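Local structure of beta-fructofuranosidase, insoluble isoenzyme CWINV1 (Arabidopsis thaliana, 2OXB) at residues A[155-161]-A[173-179]; A[102-107]-A[127-132]. The protein hydrolyses sucrose and 1-kestose, and less readily neokestose and levan, cleaving off terminal non-reducing beta-D-fructofuranoside residues in the plant cell wall. The protein carries 1 engineered substitution. All blocks are in the same frame, centred on the assembly; numbering follows the deposited sequence.

Interaction 1 (A[155-161]-A[173-179]); sequences KKWRVII and TYTSKDF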
loop_
_atom_site.group_PDB
_atom_site.type_symbol
_atom_site.label_atom_id
_atom_site.label_comp_id
_atom_site.label_asym_id
_atom_site.label_seq_id
_atom_site.Cartn_x
_atom_site.Cartn_y
_atom_site.Cartn_z
ATOM N N LYS A 155 -19.189 -25.855 -3.986
ATOM C CA LYS A 155 -19.585 -25.251 -2.712
ATOM C C LYS A 155 -18.375 -25.029 -1.819
ATOM O O LYS A 155 -18.429 -24.259 -0.860
ATOM C CB LYS A 155 -20.561 -26.161 -1.956
ATOM C CG LYS A 155 -21.075 -25.563 -0.643
ATOM C CD LYS A 155 -21.549 -26.629 0.342
ATOM C CE LYS A 155 -22.334 -26.005 1.501
ATOM N NZ LYS A 155 -21.669 -24.804 2.092
ATOM N N LYS A 156 -17.285 -25.711 -2.143
ATOM C CA LYS A 156 -16.066 -25.645 -1.356
ATOM C C LYS A 156 -15.478 -24.251 -1.227
ATOM O O LYS A 156 -14.960 -23.691 -2.189
ATOM C CB LYS A 156 -15.041 -26.609 -1.957
ATOM C CG LYS A 156 -15.567 -28.046 -2.055
ATOM C CD LYS A 156 -14.852 -28.871 -3.117
ATOM C CE LYS A 156 -15.503 -30.258 -3.275
ATOM N NZ LYS A 156 -16.934 -30.215 -3.708
ATOM N N TRP A 157 -15.569 -23.691 -0.027
ATOM C CA TRP A 157 -15.015 -22.369 0.224
ATOM C C TRP A 157 -13.511 -22.499 0.425
ATOM O O TRP A 157 -13.044 -23.410 1.103
ATOM C CB TRP A 157 -15.659 -21.729 1.461
ATOM C CG TRP A 157 -17.018 -21.149 1.202
ATOM C CD1 TRP A 157 -18.231 -21.780 1.327
ATOM C CD2 TRP A 157 -17.300 -19.829 0.732
ATOM N NE1 TRP A 157 -19.247 -20.930 0.960
ATOM C CE2 TRP A 157 -18.705 -19.727 0.590
ATOM C CE3 TRP A 157 -16.501 -18.720 0.412
ATOM C CZ2 TRP A 157 -19.330 -18.555 0.142
ATOM C CZ3 TRP A 157 -17.121 -17.553 -0.036
ATOM C CH2 TRP A 157 -18.527 -17.483 -0.166
ATOM N N ARG A 158 -12.750 -21.592 -0.175
ATOM C CA ARG A 158 -11.302 -21.644 -0.044
ATOM C C ARG A 158 -10.761 -20.357 0.566
ATOM O O ARG A 158 -11.327 -19.280 0.378
ATOM C CB ARG A 158 -10.647 -21.913 -1.416
ATOM C CG ARG A 158 -10.944 -23.312 -2.009
ATOM C CD ARG A 158 -11.523 -23.213 -3.417
ATOM N NE ARG A 158 -11.975 -24.493 -3.978
ATOM C CZ ARG A 158 -11.180 -25.414 -4.528
ATOM N NH1 ARG A 158 -9.871 -25.215 -4.602
ATOM N NH2 ARG A 158 -11.700 -26.533 -5.019
ATOM N N VAL A 159 -9.685 -20.494 1.336
ATOM C CA VAL A 159 -9.012 -19.368 1.978
ATOM C C VAL A 159 -7.573 -19.802 2.243
ATOM O O VAL A 159 -7.274 -20.997 2.248
ATOM C CB VAL A 159 -9.676 -18.965 3.320
ATOM C CG1 VAL A 159 -9.373 -19.989 4.407
ATOM C CG2 VAL A 159 -9.182 -17.592 3.739
ATOM N N ILE A 160 -6.676 -18.845 2.439
ATOM C CA ILE A 160 -5.286 -19.181 2.695
ATOM C C ILE A 160 -4.745 -18.436 3.907
ATOM O O ILE A 160 -5.198 -17.337 4.243
ATOM C CB ILE A 160 -4.409 -18.855 1.486
ATOM C CG1 ILE A 160 -4.634 -17.405 1.069
ATOM C CG2 ILE A 160 -4.709 -19.835 0.341
ATOM C CD1 ILE A 160 -3.708 -16.930 -0.016
ATOM N N ILE A 161 -3.770 -19.039 4.568
ATOM C CA ILE A 161 -3.190 -18.425 5.747
ATOM C C ILE A 161 -1.697 -18.337 5.552
ATOM O O ILE A 161 -1.126 -19.109 4.792
ATOM C CB ILE A 161 -3.523 -19.243 7.015
ATOM C CG1 ILE A 161 -5.039 -19.272 7.221
ATOM C CG2 ILE A 161 -2.880 -18.616 8.234
ATOM C CD1 ILE A 161 -5.762 -20.200 6.280
ATOM N N THR A 173 -3.851 -23.436 2.739
ATOM C CA THR A 173 -5.258 -23.268 2.437
ATOM C C THR A 173 -6.149 -24.280 3.140
ATOM O O THR A 173 -5.734 -25.397 3.435
ATOM C CB THR A 173 -5.496 -23.325 0.920
ATOM O OG1 THR A 173 -6.890 -23.512 0.661
ATOM C CG2 THR A 173 -4.692 -24.442 0.294
ATOM N N TYR A 174 -7.372 -23.864 3.435
ATOM C CA TYR A 174 -8.344 -24.723 4.096
ATOM C C TYR A 174 -9.632 -24.674 3.300
ATOM O O TYR A 174 -10.187 -23.598 3.089
ATOM C CB TYR A 174 -8.669 -24.233 5.513
ATOM C CG TYR A 174 -7.755 -24.700 6.615
ATOM C CD1 TYR A 174 -6.494 -24.137 6.782
ATOM C CD2 TYR A 174 -8.171 -25.684 7.515
ATOM C CE1 TYR A 174 -5.659 -24.533 7.819
ATOM C CE2 TYR A 174 -7.347 -26.099 8.556
ATOM C CZ TYR A 174 -6.085 -25.517 8.704
ATOM O OH TYR A 174 -5.238 -25.923 9.721
ATOM N N THR A 175 -10.104 -25.828 2.852
ATOM C CA THR A 175 -11.358 -25.875 2.121
ATOM C C THR A 175 -12.436 -25.972 3.191
ATOM O O THR A 175 -12.214 -26.561 4.251
ATOM C CB THR A 175 -11.440 -27.113 1.178
ATOM O OG1 THR A 175 -11.198 -28.316 1.922
ATOM C CG2 THR A 175 -10.411 -26.996 0.061
ATOM N N SER A 176 -13.595 -25.382 2.930
ATOM C CA SER A 176 -14.689 -25.425 3.895
ATOM C C SER A 176 -15.951 -25.972 3.266
ATOM O O SER A 176 -16.324 -25.600 2.156
ATOM C CB SER A 176 -14.973 -24.030 4.464
ATOM O OG SER A 176 -15.957 -24.072 5.479
ATOM N N LYS A 177 -16.606 -26.863 3.995
ATOM C CA LYS A 177 -17.841 -27.473 3.541
ATOM C C LYS A 177 -18.885 -26.374 3.362
ATOM O O LYS A 177 -19.374 -26.152 2.260
ATOM C CB LYS A 177 -18.313 -28.485 4.591
ATOM C CG LYS A 177 -17.207 -29.350 5.200
ATOM C CD LYS A 177 -16.532 -30.220 4.154
ATOM C CE LYS A 177 -15.877 -31.443 4.775
ATOM N NZ LYS A 177 -16.858 -32.439 5.302
ATOM N N ASP A 178 -19.199 -25.695 4.467
ATOM C CA ASP A 178 -20.178 -24.602 4.521
ATOM C C ASP A 178 -19.753 -23.459 5.444
ATOM O O ASP A 178 -20.539 -23.005 6.275
ATOM C CB ASP A 178 -21.535 -25.123 4.998
ATOM C CG ASP A 178 -21.407 -26.149 6.123
ATOM O OD1 ASP A 178 -20.565 -25.948 7.047
ATOM O OD2 ASP A 178 -22.167 -27.153 6.077
ATOM N N PHE A 179 -18.514 -23.006 5.294
ATOM C CA PHE A 179 -17.974 -21.913 6.095
ATOM C C PHE A 179 -18.027 -22.211 7.588
ATOM O O PHE A 179 -18.186 -21.306 8.400
ATOM C CB PHE A 179 -18.738 -20.613 5.813
ATOM C CG PHE A 179 -17.864 -19.384 5.769
ATOM C CD1 PHE A 179 -17.243 -19.001 4.586
ATOM C CD2 PHE A 179 -17.668 -18.606 6.907
ATOM C CE1 PHE A 179 -16.447 -17.860 4.538
ATOM C CE2 PHE A 179 -16.871 -17.465 6.863
ATOM C CZ PHE A 179 -16.261 -17.093 5.676
#

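Interaction 2 (A[102-107]-A[127-132]); sequences QQVQNI and NPLMAP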
loop_
_atom_site.group_PDB
_atom_site.type_symbol
_atom_site.label_atom_id
_atom_site.label_comp_id
_atom_site.label_asym_id
_atom_site.label_seq_id
_atom_site.Cartn_x
_atom_site.Cartn_y
_atom_site.Cartn_z
ATOM N N GLN A 102 -0.569 -19.538 20.861
ATOM C CA GLN A 102 -0.452 -20.249 19.588
ATOM C C GLN A 102 -1.500 -19.731 18.605
ATOM O O GLN A 102 -2.703 -19.776 18.866
ATOM C CB GLN A 102 -0.591 -21.768 19.788
ATOM C CG GLN A 102 -1.987 -22.335 19.573
ATOM C CD GLN A 102 -2.094 -23.811 19.945
ATOM O OE1 GLN A 102 -1.196 -24.604 19.662
ATOM N NE2 GLN A 102 -3.207 -24.184 20.562
ATOM N N GLN A 103 -1.024 -19.226 17.475
ATOM C CA GLN A 103 -1.886 -18.656 16.450
ATOM C C GLN A 103 -3.007 -19.505 15.888
ATOM O O GLN A 103 -2.801 -20.327 14.986
ATOM C CB GLN A 103 -1.036 -18.143 15.304
ATOM C CG GLN A 103 -0.268 -16.924 15.681
ATOM C CD GLN A 103 0.965 -16.794 14.866
ATOM O OE1 GLN A 103 0.957 -17.096 13.671
ATOM N NE2 GLN A 103 2.047 -16.333 15.489
ATOM N N VAL A 104 -4.203 -19.266 16.417
ATOM C CA VAL A 104 -5.396 -19.969 15.979
ATOM C C VAL A 104 -6.250 -19.033 15.129
ATOM O O VAL A 104 -6.099 -17.816 15.184
ATOM C CB VAL A 104 -6.234 -20.458 17.183
ATOM C CG1 VAL A 104 -5.501 -21.559 17.909
ATOM C CG2 VAL A 104 -6.504 -19.303 18.129
ATOM N N GLN A 105 -7.139 -19.622 14.341
ATOM C CA GLN A 105 -8.031 -18.873 13.474
ATOM C C GLN A 105 -9.442 -18.935 13.991
ATOM O O GLN A 105 -9.976 -20.018 14.218
ATOM C CB GLN A 105 -7.998 -19.435 12.060
ATOM C CG GLN A 105 -6.629 -19.386 11.475
ATOM C CD GLN A 105 -6.045 -17.993 11.547
ATOM O OE1 GLN A 105 -4.828 -17.825 11.553
ATOM N NE2 GLN A 105 -6.913 -16.980 11.595
ATOM N N ASN A 106 -10.037 -17.754 14.140
ATOM C CA ASN A 106 -11.387 -17.602 14.649
ATOM C C ASN A 106 -12.266 -16.840 13.693
ATOM O O ASN A 106 -11.768 -16.064 12.880
ATOM C CB ASN A 106 -11.330 -16.858 15.971
ATOM C CG ASN A 106 -10.362 -17.492 16.923
ATOM O OD1 ASN A 106 -10.504 -18.664 17.263
ATOM N ND2 ASN A 106 -9.359 -16.735 17.350
ATOM N N ILE A 107 -13.575 -17.051 13.812
ATOM C CA ILE A 107 -14.556 -16.372 12.970
ATOM C C ILE A 107 -15.456 -15.484 13.839
ATOM O O ILE A 107 -15.679 -15.777 15.016
ATOM C CB ILE A 107 -15.425 -17.400 12.189
ATOM C CG1 ILE A 107 -16.267 -16.690 11.127
ATOM C CG2 ILE A 107 -16.337 -18.149 13.136
ATOM C CD1 ILE A 107 -17.099 -17.634 10.247
ATOM N N ASN A 127 -15.121 -21.404 17.910
ATOM C CA ASN A 127 -13.768 -20.942 17.593
ATOM C C ASN A 127 -12.725 -21.582 18.513
ATOM O O ASN A 127 -13.000 -21.856 19.689
ATOM C CB ASN A 127 -13.666 -19.419 17.691
ATOM C CG ASN A 127 -14.514 -18.709 16.658
ATOM O OD1 ASN A 127 -14.691 -19.203 15.556
ATOM N ND2 ASN A 127 -15.030 -17.538 17.009
ATOM N N PRO A 128 -11.506 -21.831 17.990
ATOM C CA PRO A 128 -11.023 -21.578 16.624
ATOM C C PRO A 128 -11.459 -22.620 15.597
ATOM O O PRO A 128 -11.585 -23.796 15.927
ATOM C CB PRO A 128 -9.510 -21.587 16.801
ATOM C CG PRO A 128 -9.338 -22.690 17.801
ATOM C CD PRO A 128 -10.399 -22.327 18.831
ATOM N N LEU A 129 -11.666 -22.180 14.357
ATOM C CA LEU A 129 -12.068 -23.061 13.255
ATOM C C LEU A 129 -10.848 -23.778 12.676
ATOM O O LEU A 129 -10.947 -24.876 12.110
ATOM C CB LEU A 129 -12.759 -22.256 12.140
ATOM C CG LEU A 129 -14.261 -21.943 12.238
ATOM C CD1 LEU A 129 -14.650 -21.681 13.673
ATOM C CD2 LEU A 129 -14.605 -20.750 11.360
ATOM N N MET A 130 -9.693 -23.145 12.819
ATOM C CA MET A 130 -8.458 -23.715 12.314
ATOM C C MET A 130 -7.341 -23.480 13.310
ATOM O O MET A 130 -7.167 -22.377 13.813
ATOM C CB MET A 130 -8.118 -23.083 10.966
ATOM C CG MET A 130 -9.160 -23.369 9.906
ATOM S SD MET A 130 -9.063 -22.223 8.535
ATOM C CE MET A 130 -10.613 -21.331 8.725
ATOM N N ALA A 131 -6.584 -24.522 13.602
ATOM C CA ALA A 131 -5.505 -24.375 14.548
ATOM C C ALA A 131 -4.372 -25.345 14.277
ATOM O O ALA A 131 -4.587 -26.454 13.790
ATOM C CB ALA A 131 -6.037 -24.582 15.953
ATOM N N PRO A 132 -3.139 -24.928 14.575
ATOM C CA PRO A 132 -1.987 -25.799 14.357
ATOM C C PRO A 132 -2.005 -26.883 15.426
ATOM O O PRO A 132 -2.166 -26.581 16.605
ATOM C CB PRO A 132 -0.809 -24.839 14.486
ATOM C CG PRO A 132 -1.292 -23.860 15.502
ATOM C CD PRO A 132 -2.719 -23.606 15.069
#

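Interaction 1 (A[155-161]-A[173-179])
Two backbone hydrogen bonds pair Trp-157 with Ser-176: Ser-176 N donates to Trp-157 O at 2.7 Å, and Trp-157 N donates to Ser-176 O at 3.0 Å. Further along, Val-159 O accepts two bonds from the facing strand, from Tyr-174 N at 3.1 Å and from the side-chain Thr-173 OG1 at 3.0 Å. The segments 157-161 and 173-176 run antiparallel, their axes 4.7 Å apart at closest approach and their directions 161° apart, as expected of the two arms of a beta hairpin. Trp-157, Val-159, Tyr-174 and Ser-176 share one face of the sheet. Here Phe-179, just past the strand end, points its ring edge at the face of the Trp-157 indole in a T-shaped stack, with Trp-157 CD2 and Phe-179 CD1 3.9 Å apart. Ile-161 CD1 reaches Tyr-174 CD1 at 4.0 Å. On the other face, Ile-160 CG2 packs 3.6 Å from Thr-173 CB, and Arg-158 forms a salt bridge with Asp-252. The hairpin belongs to a three-stranded antiparallel sheet in the family 32 N-terminal domain, a five-bladed beta-propeller: strand 168-176 is central, between 157-165 and 182-192, and Trp-182 of the last strand touches Val-159, Ser-176 and Phe-179.

Interaction 2 (A[102-107]-A[127-132])
A classic beta bulge joins strand 103-110 of the beta-propeller domain to the loop that follows strand 121-123: Leu-129 and Met-130 both face Gln-105. Gln-105 O accepts a 2.7 Å hydrogen bond from Leu-129 N and a weak one, 3.4 Å, from Met-130 N, while Gln-105 N donates to Met-130 O at 2.8 Å. This is a single antiparallel bridge, and the loop does not become a regular strand. Beside the bulge, apolar groups close the gap. Val-104 CB lies 3.5 Å from Pro-128 CB, Val-104 CG1 is 3.6 Å from Ala-131 CB, and Ile-107 CB meets Leu-129 CD2 at 3.5 Å. Pro-128 follows a cis peptide bond, which bends the chain between Asn-127 and the bulge. The end of the Gln-103 side chain leaves 127-132 and lies beside Arg-144 and Trp-78, two substrate-binding residues, and its OE1 accepts a hydrogen bond from Phe-143 N. At the other end, the side-chain amide of Asn-127 stands in for a strand backbone and binds both polar main-chain atoms of one residue: Asn-127 OD1 accepts from Ile-107 N at 3.0 Å, and Asn-127 ND2 donates to Ile-107 O at 2.7 Å.

Interaction 2 comes first along the chain and is complete before interaction 1 begins; both lie in the N-terminal domain, with centres 14 Å apart. Interaction 2 ties strand 103-110 of the 77-81 to 121-123 sheet to the loop after it, and interaction 1 lies in the following sheet, 157-165 to 182-192, consistent with neighbouring blades of the propeller. They touch directly: Phe-179 CE2 packs 3.4 Å from Ile-107 CD1, Met-130 SD sits 3.4 Å from Tyr-174 CG, and Trp-182 receives Leu-129 and Met-130 as well as residues of interaction 1. The blades thus meet through a shared, largely apolar seam. At its inner end, Ile-161 and Gln-103 both lie near substrate-binding Arg-144, so the seam extends toward the sucrose pocket.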